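Local coordinates for pumilio domain-containing protein C56F2.08c (PDB 6NX5) that probably binds AU-rich elements in mRNA 3' untranslated regions, the chain described here being the RNA recognition motif (RRM) domain of this longer PUF-family protein, at residues L6-P12 / H68-M74; T15-H21 / D32-L36; L23-Y27 / V54-L59. The contacts are given in a common frame with arbitrary orientation. Numbering follows the deposited sequence.

Interaction 1 (L6-P12 / H68-M74); sequences LYVSNLP and HGPVQVM
The central and edge strands of an RRM sheet illustrate how an antiparallel pair can be prolonged by side chains where the ladder stops. Residues 6-9 and 72-74 are extended, their axes 4.6 Å apart and at 163°. Tyr7/Met74 and Ser9/Gln72 are hydrogen-bonded pairs, with Val8/Val73 a non-hydrogen-bonded pair between them (CA-CA 4.6 Å). Tyr7 N bonds to Met74 O (2.8 Å); Met74 N to Tyr7 O, Ser9 N to Gln72 O and Gln72 N to Ser9 O are each 2.9 Å. Beyond the ladder Asn10 adopts a left-handed conformation (phi/psi 62/43); its ND2 donates to Pro70 O (2.7 Å), and its O accepts from His68 NE2 (2.6 Å). Pro12 CA lies over one face of that imidazole. Apolar contacts occupy the helix-facing side: Leu6 CD1 to Val73 CG1 (3.9 Å), Val8 CG1 to Val71 CG2 (3.7 Å). Tyr7 (chi1 t) projects from the other face, where Met74 SD reaches the ring edge, 3.7 Å from Tyr7 CD2, a Met-aromatic contact; Tyr7 also stacks on Tyr7 of the second subunit. The chemistry is two-sided, aliphatic residues turned to the core and Tyr7, Ser9, Gln72 and Met74 on the face that in RRMs commonly receives RNA.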
loop_
_atom_site.group_PDB
_atom_site.type_symbol
_atom_site.label_atom_id
_atom_site.label_comp_id
_atom_site.label_asym_id
_atom_site.label_seq_id
_atom_site.Cartn_x
_atom_site.Cartn_y
_atom_site.Cartn_z
ATOM N N LEU A 6 5.904 0.448 3.194
ATOM C CA LEU A 6 5.516 -0.698 4.018
ATOM C C LEU A 6 4.005 -0.795 4.029
ATOM O O LEU A 6 3.318 0.208 4.277
ATOM C CB LEU A 6 6.019 -0.553 5.454
ATOM C CG LEU A 6 7.526 -0.400 5.661
ATOM C CD1 LEU A 6 7.824 -0.171 7.125
ATOM C CD2 LEU A 6 8.308 -1.602 5.164
ATOM N N TYR A 7 3.496 -1.993 3.764
ATOM C CA TYR A 7 2.082 -2.306 3.901
ATOM C C TYR A 7 1.888 -2.976 5.255
ATOM O O TYR A 7 2.469 -4.030 5.517
ATOM C CB TYR A 7 1.611 -3.207 2.756
ATOM C CG TYR A 7 0.202 -3.726 2.951
ATOM C CD1 TYR A 7 -0.887 -2.868 2.937
ATOM C CD2 TYR A 7 -0.015 -5.067 3.187
ATOM C CE1 TYR A 7 -2.171 -3.352 3.128
ATOM C CE2 TYR A 7 -1.283 -5.556 3.386
ATOM C CZ TYR A 7 -2.349 -4.695 3.357
ATOM O OH TYR A 7 -3.610 -5.204 3.546
ATOM N N VAL A 8 1.098 -2.344 6.115
ATOM C CA VAL A 8 0.917 -2.788 7.493
ATOM C C VAL A 8 -0.502 -3.316 7.640
ATOM O O VAL A 8 -1.467 -2.613 7.321
ATOM C CB VAL A 8 1.198 -1.641 8.483
ATOM C CG1 VAL A 8 1.156 -2.146 9.934
ATOM C CG2 VAL A 8 2.543 -0.989 8.177
ATOM N N SER A 9 -0.635 -4.543 8.147
ATOM C CA SER A 9 -1.947 -5.153 8.284
ATOM C C SER A 9 -2.088 -5.783 9.664
ATOM O O SER A 9 -1.120 -5.946 10.416
ATOM C CB SER A 9 -2.216 -6.183 7.168
ATOM O OG SER A 9 -1.213 -7.177 7.088
ATOM N N ASN A 10 -3.335 -6.103 9.993
ATOM C CA ASN A 10 -3.723 -6.608 11.316
ATOM C C ASN A 10 -3.438 -5.584 12.407
ATOM O O ASN A 10 -2.909 -5.910 13.470
ATOM C CB ASN A 10 -3.056 -7.943 11.653
ATOM C CG ASN A 10 -3.803 -8.680 12.753
ATOM O OD1 ASN A 10 -4.977 -8.403 12.980
ATOM N ND2 ASN A 10 -3.131 -9.604 13.436
ATOM N N LEU A 11 -3.756 -4.327 12.131
ATOM C CA LEU A 11 -3.798 -3.332 13.187
ATOM C C LEU A 11 -4.974 -3.608 14.123
ATOM O O LEU A 11 -5.980 -4.185 13.706
ATOM C CB LEU A 11 -3.946 -1.936 12.600
ATOM C CG LEU A 11 -2.789 -1.531 11.705
ATOM C CD1 LEU A 11 -3.089 -0.183 11.039
ATOM C CD2 LEU A 11 -1.511 -1.481 12.519
ATOM N N PRO A 12 -4.873 -3.207 15.389
ATOM C CA PRO A 12 -6.057 -3.231 16.258
ATOM C C PRO A 12 -7.152 -2.369 15.654
ATOM O O PRO A 12 -6.879 -1.336 15.041
ATOM C CB PRO A 12 -5.540 -2.648 17.577
ATOM C CG PRO A 12 -4.088 -2.941 17.572
ATOM C CD PRO A 12 -3.655 -2.816 16.125
ATOM N N HIS A 68 -3.710 -7.865 21.499
ATOM C CA HIS A 68 -3.891 -8.036 20.074
ATOM C C HIS A 68 -2.795 -8.949 19.552
ATOM O O HIS A 68 -1.670 -8.948 20.061
ATOM C CB HIS A 68 -3.866 -6.681 19.358
ATOM C CG HIS A 68 -4.075 -6.775 17.883
ATOM N ND1 HIS A 68 -5.159 -7.415 17.325
ATOM C CD2 HIS A 68 -3.339 -6.303 16.849
ATOM C CE1 HIS A 68 -5.079 -7.334 16.006
ATOM N NE2 HIS A 68 -3.984 -6.667 15.693
ATOM N N GLY A 69 -3.136 -9.733 18.533
ATOM C CA GLY A 69 -2.206 -10.655 17.930
ATOM C C GLY A 69 -1.135 -9.936 17.137
ATOM O O GLY A 69 -0.984 -8.717 17.219
ATOM N N PRO A 70 -0.374 -10.688 16.348
ATOM C CA PRO A 70 0.804 -10.098 15.691
ATOM C C PRO A 70 0.429 -9.178 14.541
ATOM O O PRO A 70 -0.410 -9.512 13.700
ATOM C CB PRO A 70 1.584 -11.319 15.190
ATOM C CG PRO A 70 0.947 -12.519 15.862
ATOM C CD PRO A 70 -0.480 -12.128 16.087
ATOM N N VAL A 71 1.075 -8.008 14.509
ATOM C CA VAL A 71 0.961 -7.106 13.361
ATOM C C VAL A 71 1.785 -7.665 12.209
ATOM O O VAL A 71 2.806 -8.330 12.404
ATOM C CB VAL A 71 1.412 -5.674 13.731
ATOM C CG1 VAL A 71 2.880 -5.646 14.123
ATOM C CG2 VAL A 71 1.176 -4.704 12.569
ATOM N N GLN A 72 1.342 -7.386 10.991
ATOM C CA GLN A 72 2.057 -7.784 9.788
ATOM C C GLN A 72 2.617 -6.547 9.109
ATOM O O GLN A 72 1.920 -5.531 9.004
ATOM C CB GLN A 72 1.129 -8.519 8.822
ATOM C CG GLN A 72 0.436 -9.725 9.443
ATOM C CD GLN A 72 1.427 -10.693 10.046
ATOM O OE1 GLN A 72 2.219 -11.300 9.328
ATOM N NE2 GLN A 72 1.379 -10.861 11.363
ATOM N N VAL A 73 3.874 -6.628 8.674
ATOM C CA VAL A 73 4.532 -5.536 7.953
ATOM C C VAL A 73 5.239 -6.125 6.742
ATOM O O VAL A 73 6.105 -6.997 6.892
ATOM C CB VAL A 73 5.529 -4.764 8.836
ATOM C CG1 VAL A 73 6.172 -3.614 8.032
ATOM C CG2 VAL A 73 4.832 -4.231 10.108
ATOM N N MET A 74 4.894 -5.628 5.547
ATOM C CA MET A 74 5.459 -6.118 4.298
ATOM C C MET A 74 6.147 -4.967 3.585
ATOM O O MET A 74 5.538 -3.912 3.365
ATOM C CB MET A 74 4.380 -6.736 3.416
ATOM C CG MET A 74 3.745 -7.969 4.029
ATOM S SD MET A 74 1.984 -8.153 3.651
ATOM C CE MET A 74 1.999 -8.110 1.859
#

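Interaction 2 (T15-H21 / D32-L36); sequences TSSSAIH and DIWML
In the alpha/beta sandwich of an RRM, the start of the first helix packs on an outer strand of the chain's sheet through a handful of side chains. Ser16 takes the N-cap position of the helix, Ser17-His21 form its first turn, and strand 32-35 passes beneath with its axis 9.0 Å away and N-to-C directions 140° apart. The closest CA pair is Ser17 and Met35, at 6.6 Å. Along the strand, side chains alternate: Asp32 and Trp34 point away from the helix, Ile33 and Met35 toward it. Ile33 (chi1 m, chi2 t) loses 86 Å² to the contact: its CD1 lies 3.4 Å from His21 CB, 3.8 Å from Ser17 O and 4.2 Å from Ile20 CG2. Met35, with all three chi angles m, curls under the helix start, bringing SD to 3.5 Å from Ile20 CD1 and 3.7 Å from Ser17 CB, while its CE reaches 3.3 Å from Thr15 O. No hydrogen bond crosses between the segments, so van der Waals fit alone joins them. Ile20 reaches past strand 32-35 to Ala42 and Val44 of the adjoining strand 42-46, whereas Trp34 and Met35 pair with a strand of the second subunit, carrying the sheet across the interface.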
loop_
_atom_site.group_PDB
_atom_site.type_symbol
_atom_site.label_atom_id
_atom_site.label_comp_id
_atom_site.label_asym_id
_atom_site.label_seq_id
_atom_site.Cartn_x
_atom_site.Cartn_y
_atom_site.Cartn_z
ATOM N N THR A 15 -7.257 1.704 15.218
ATOM C CA THR A 15 -5.919 2.293 15.261
ATOM C C THR A 15 -5.850 3.526 14.371
ATOM O O THR A 15 -6.201 3.476 13.190
ATOM C CB THR A 15 -4.861 1.282 14.815
ATOM O OG1 THR A 15 -4.859 0.158 15.708
ATOM C CG2 THR A 15 -3.492 1.924 14.826
ATOM N N SER A 16 -5.387 4.631 14.941
ATOM C CA SER A 16 -5.327 5.895 14.226
ATOM C C SER A 16 -3.978 6.082 13.537
ATOM O O SER A 16 -2.981 5.420 13.849
ATOM C CB SER A 16 -5.588 7.061 15.182
ATOM O OG SER A 16 -4.466 7.271 16.029
ATOM N N SER A 17 -3.954 7.011 12.581
ATOM C CA SER A 17 -2.700 7.297 11.892
ATOM C C SER A 17 -1.675 7.917 12.835
ATOM O O SER A 17 -0.469 7.674 12.687
ATOM C CB SER A 17 -2.949 8.206 10.692
ATOM O OG SER A 17 -3.449 9.464 11.096
ATOM N N SER A 18 -2.126 8.702 13.816
ATOM C CA SER A 18 -1.189 9.267 14.782
ATOM C C SER A 18 -0.509 8.170 15.593
ATOM O O SER A 18 0.687 8.261 15.885
ATOM C CB SER A 18 -1.911 10.255 15.701
ATOM O OG SER A 18 -2.937 9.602 16.416
ATOM N N ALA A 19 -1.246 7.118 15.954
ATOM C CA ALA A 19 -0.622 6.006 16.663
ATOM C C ALA A 19 0.418 5.316 15.787
ATOM O O ALA A 19 1.493 4.930 16.263
ATOM C CB ALA A 19 -1.690 5.012 17.129
ATOM N N ILE A 20 0.124 5.179 14.497
ATOM C CA ILE A 20 1.049 4.498 13.599
ATOM C C ILE A 20 2.342 5.293 13.454
ATOM O O ILE A 20 3.436 4.716 13.435
ATOM C CB ILE A 20 0.354 4.240 12.252
ATOM C CG1 ILE A 20 -0.742 3.194 12.475
ATOM C CG2 ILE A 20 1.359 3.779 11.193
ATOM C CD1 ILE A 20 -1.685 3.049 11.342
ATOM N N HIS A 21 2.249 6.622 13.348
ATOM C CA HIS A 21 3.466 7.432 13.282
ATOM C C HIS A 21 4.319 7.236 14.523
ATOM O O HIS A 21 5.540 7.057 14.432
ATOM C CB HIS A 21 3.130 8.915 13.097
ATOM C CG HIS A 21 4.337 9.785 12.933
ATOM N ND1 HIS A 21 5.219 10.026 13.964
ATOM C CD2 HIS A 21 4.825 10.445 11.856
ATOM C CE1 HIS A 21 6.177 10.830 13.540
ATOM N NE2 HIS A 21 5.964 11.096 12.264
ATOM N N ASP A 32 5.411 9.596 5.207
ATOM C CA ASP A 32 3.984 9.728 4.965
ATOM C C ASP A 32 3.317 8.497 5.543
ATOM O O ASP A 32 3.951 7.446 5.687
ATOM C CB ASP A 32 3.665 9.844 3.470
ATOM C CG ASP A 32 3.736 11.268 2.960
ATOM O OD1 ASP A 32 3.182 12.174 3.615
ATOM O OD2 ASP A 32 4.373 11.481 1.910
ATOM N N ILE A 33 2.036 8.643 5.865
ATOM C CA ILE A 33 1.190 7.538 6.313
ATOM C C ILE A 33 -0.149 7.674 5.605
ATOM O O ILE A 33 -0.689 8.779 5.517
ATOM C CB ILE A 33 0.990 7.533 7.840
ATOM C CG1 ILE A 33 2.334 7.337 8.535
ATOM C CG2 ILE A 33 -0.007 6.444 8.254
ATOM C CD1 ILE A 33 2.287 7.686 10.001
ATOM N N TRP A 34 -0.661 6.567 5.071
ATOM C CA TRP A 34 -2.017 6.485 4.541
ATOM C C TRP A 34 -2.777 5.390 5.278
ATOM O O TRP A 34 -2.234 4.313 5.535
ATOM C CB TRP A 34 -2.033 6.160 3.049
ATOM C CG TRP A 34 -1.357 7.155 2.175
ATOM C CD1 TRP A 34 -1.957 8.131 1.450
ATOM C CD2 TRP A 34 0.042 7.249 1.905
ATOM N NE1 TRP A 34 -1.016 8.846 0.745
ATOM C CE2 TRP A 34 0.223 8.324 1.013
ATOM C CE3 TRP A 34 1.163 6.535 2.334
ATOM C CZ2 TRP A 34 1.473 8.696 0.535
ATOM C CZ3 TRP A 34 2.413 6.903 1.847
ATOM C CH2 TRP A 34 2.554 7.978 0.962
ATOM N N MET A 35 -4.036 5.653 5.614
ATOM C CA MET A 35 -4.875 4.661 6.268
ATOM C C MET A 35 -5.784 4.004 5.239
ATOM O O MET A 35 -6.334 4.681 4.368
ATOM C CB MET A 35 -5.720 5.300 7.372
ATOM C CG MET A 35 -4.890 6.006 8.429
ATOM S SD MET A 35 -3.757 4.901 9.285
ATOM C CE MET A 35 -4.929 3.848 10.156
ATOM N N LEU A 36 -5.928 2.684 5.334
ATOM C CA LEU A 36 -6.808 1.921 4.450
ATOM C C LEU A 36 -8.130 1.612 5.129
ATOM O O LEU A 36 -8.681 0.523 4.966
ATOM C CB LEU A 36 -6.128 0.639 3.989
ATOM C CG LEU A 36 -4.925 0.847 3.066
ATOM C CD1 LEU A 36 -4.154 -0.447 2.840
ATOM C CD2 LEU A 36 -5.356 1.434 1.734
#

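Interaction 3 (L23-Y27 / V54-L59); sequences LFSAY and VARDAL
In the RRM fold two helices lie on one side of the sheet, and here the end of the first meets the last turns of the second. Residues 54-59 end helix 49-59, with Ala58 N bonded to Val54 O (2.9 Å) and Leu59 N to Ala55 O (3.0 Å). Phe24 to Tyr27 form a type I turn, with Tyr27 N bonded to Phe24 O (3.2 Å). Tyr27, which buries 98 Å², points toward the helix with chi1 m and lays its ring face over Ala55 CA, 4.2 Å from the centroid, a CH-pi contact. The ring also touches three other side chains: Tyr27 CD1 to Val54 CG1 is 3.9 Å, CE1 to Ala58 CB 3.4 Å and CE2 to Leu59 CD1 3.7 Å, while Tyr27 CB sits 3.8 Å from Ala55 CB, the residue whose CA is nearest its own (5.5 Å). Leu59 (87 Å², chi1 m, chi2 t) reaches between the aromatic rings of Tyr27 and Phe24, and its CD2 lies 4.0 Å from Leu23 CD1. Phe24 also meets Leu6, Val8 and Val73 of the sheet. In a second CH-pi contact, Leu59 CD1 stands 3.7 Å from the Phe24 ring centroid, 20° off its normal.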
loop_
_atom_site.group_PDB
_atom_site.type_symbol
_atom_site.label_atom_id
_atom_site.label_comp_id
_atom_site.label_asym_id
_atom_site.label_seq_id
_atom_site.Cartn_x
_atom_site.Cartn_y
_atom_site.Cartn_z
ATOM N N LEU A 23 4.548 4.679 16.435
ATOM C CA LEU A 23 5.184 3.368 16.431
ATOM C C LEU A 23 6.314 3.294 15.410
ATOM O O LEU A 23 7.392 2.765 15.703
ATOM C CB LEU A 23 4.140 2.292 16.147
ATOM C CG LEU A 23 4.624 0.862 15.920
ATOM C CD1 LEU A 23 5.001 0.216 17.241
ATOM C CD2 LEU A 23 3.544 0.063 15.212
ATOM N N PHE A 24 6.098 3.822 14.210
ATOM C CA PHE A 24 7.106 3.629 13.176
ATOM C C PHE A 24 8.238 4.651 13.250
ATOM O O PHE A 24 9.308 4.414 12.678
ATOM C CB PHE A 24 6.432 3.632 11.798
ATOM C CG PHE A 24 5.802 2.316 11.452
ATOM C CD1 PHE A 24 6.496 1.384 10.683
ATOM C CD2 PHE A 24 4.540 1.984 11.920
ATOM C CE1 PHE A 24 5.935 0.169 10.364
ATOM C CE2 PHE A 24 3.979 0.751 11.633
ATOM C CZ PHE A 24 4.679 -0.157 10.845
ATOM N N SER A 25 8.055 5.756 13.975
ATOM C CA SER A 25 9.147 6.712 14.131
ATOM C C SER A 25 10.300 6.178 14.974
ATOM O O SER A 25 11.355 6.815 15.011
ATOM C CB SER A 25 8.633 8.016 14.742
ATOM O OG SER A 25 7.758 8.683 13.855
ATOM N N ALA A 26 10.140 5.031 15.638
ATOM C CA ALA A 26 11.267 4.442 16.347
ATOM C C ALA A 26 12.402 4.047 15.409
ATOM O O ALA A 26 13.543 3.926 15.859
ATOM C CB ALA A 26 10.820 3.218 17.141
ATOM N N TYR A 27 12.123 3.832 14.122
ATOM C CA TYR A 27 13.118 3.257 13.223
ATOM C C TYR A 27 13.631 4.225 12.169
ATOM O O TYR A 27 14.531 3.870 11.399
ATOM C CB TYR A 27 12.534 2.005 12.560
ATOM C CG TYR A 27 11.971 1.088 13.606
ATOM C CD1 TYR A 27 12.812 0.323 14.404
ATOM C CD2 TYR A 27 10.606 1.036 13.850
ATOM C CE1 TYR A 27 12.303 -0.500 15.397
ATOM C CE2 TYR A 27 10.092 0.216 14.829
ATOM C CZ TYR A 27 10.940 -0.549 15.597
ATOM O OH TYR A 27 10.421 -1.364 16.574
ATOM N N VAL A 54 14.758 -2.142 8.545
ATOM C CA VAL A 54 14.886 -2.302 9.992
ATOM C C VAL A 54 13.517 -2.295 10.658
ATOM O O VAL A 54 13.251 -3.101 11.559
ATOM C CB VAL A 54 15.805 -1.210 10.564
ATOM C CG1 VAL A 54 15.672 -1.128 12.103
ATOM C CG2 VAL A 54 17.246 -1.520 10.169
ATOM N N ALA A 55 12.631 -1.389 10.229
ATOM C CA ALA A 55 11.275 -1.340 10.776
ATOM C C ALA A 55 10.518 -2.631 10.500
ATOM O O ALA A 55 9.854 -3.184 11.392
ATOM C CB ALA A 55 10.516 -0.140 10.192
ATOM N N ARG A 56 10.595 -3.126 9.265
ATOM C CA ARG A 56 9.919 -4.367 8.908
ATOM C C ARG A 56 10.418 -5.524 9.769
ATOM O O ARG A 56 9.624 -6.313 10.292
ATOM C CB ARG A 56 10.136 -4.647 7.413
ATOM C CG ARG A 56 9.243 -5.743 6.821
ATOM C CD ARG A 56 9.780 -7.156 7.038
ATOM N NE ARG A 56 11.232 -7.221 6.883
ATOM C CZ ARG A 56 11.858 -7.315 5.716
ATOM N NH1 ARG A 56 11.173 -7.382 4.590
ATOM N NH2 ARG A 56 13.176 -7.349 5.677
ATOM N N ASP A 57 11.737 -5.647 9.915
ATOM C CA ASP A 57 12.302 -6.711 10.743
ATOM C C ASP A 57 11.875 -6.572 12.193
ATOM O O ASP A 57 11.657 -7.578 12.887
ATOM C CB ASP A 57 13.827 -6.671 10.678
ATOM C CG ASP A 57 14.371 -7.183 9.373
ATOM O OD1 ASP A 57 15.598 -7.084 9.185
ATOM O OD2 ASP A 57 13.580 -7.669 8.539
ATOM N N ALA A 58 11.797 -5.338 12.691
ATOM C CA ALA A 58 11.470 -5.156 14.103
ATOM C C ALA A 58 9.996 -5.417 14.399
ATOM O O ALA A 58 9.660 -5.836 15.512
ATOM C CB ALA A 58 11.847 -3.754 14.549
ATOM N N LEU A 59 9.109 -5.184 13.429
ATOM C CA LEU A 59 7.683 -5.184 13.704
ATOM C C LEU A 59 6.912 -6.321 13.060
ATOM O O LEU A 59 5.834 -6.655 13.567
ATOM C CB LEU A 59 7.055 -3.853 13.263
ATOM C CG LEU A 59 7.528 -2.626 14.044
ATOM C CD1 LEU A 59 7.022 -1.330 13.394
ATOM C CD2 LEU A 59 7.100 -2.705 15.509
#

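Overall arrangement
The three contacts show how an RRM is built from a single sheet and two helices. Interaction 1 joins strands 4-9 and 72-75 and closes the chain segment within which interactions 2 and 3 are nested; these two cross along the sequence, sharing helix 17-24. Centres lie about 12 Å from interaction 1 to either other and about 14 Å between those two. Interaction 1 meets interaction 2 through Leu11 and Ile20, and interaction 3 through Phe24 on Leu6 and Val8, Leu59 on Val71 and Arg56 on Val73. Both helices pack on one face; the opposite face, with Tyr7 and Trp34, is left uncovered by them, commonly binds RNA in RRMs and here meets the second subunit.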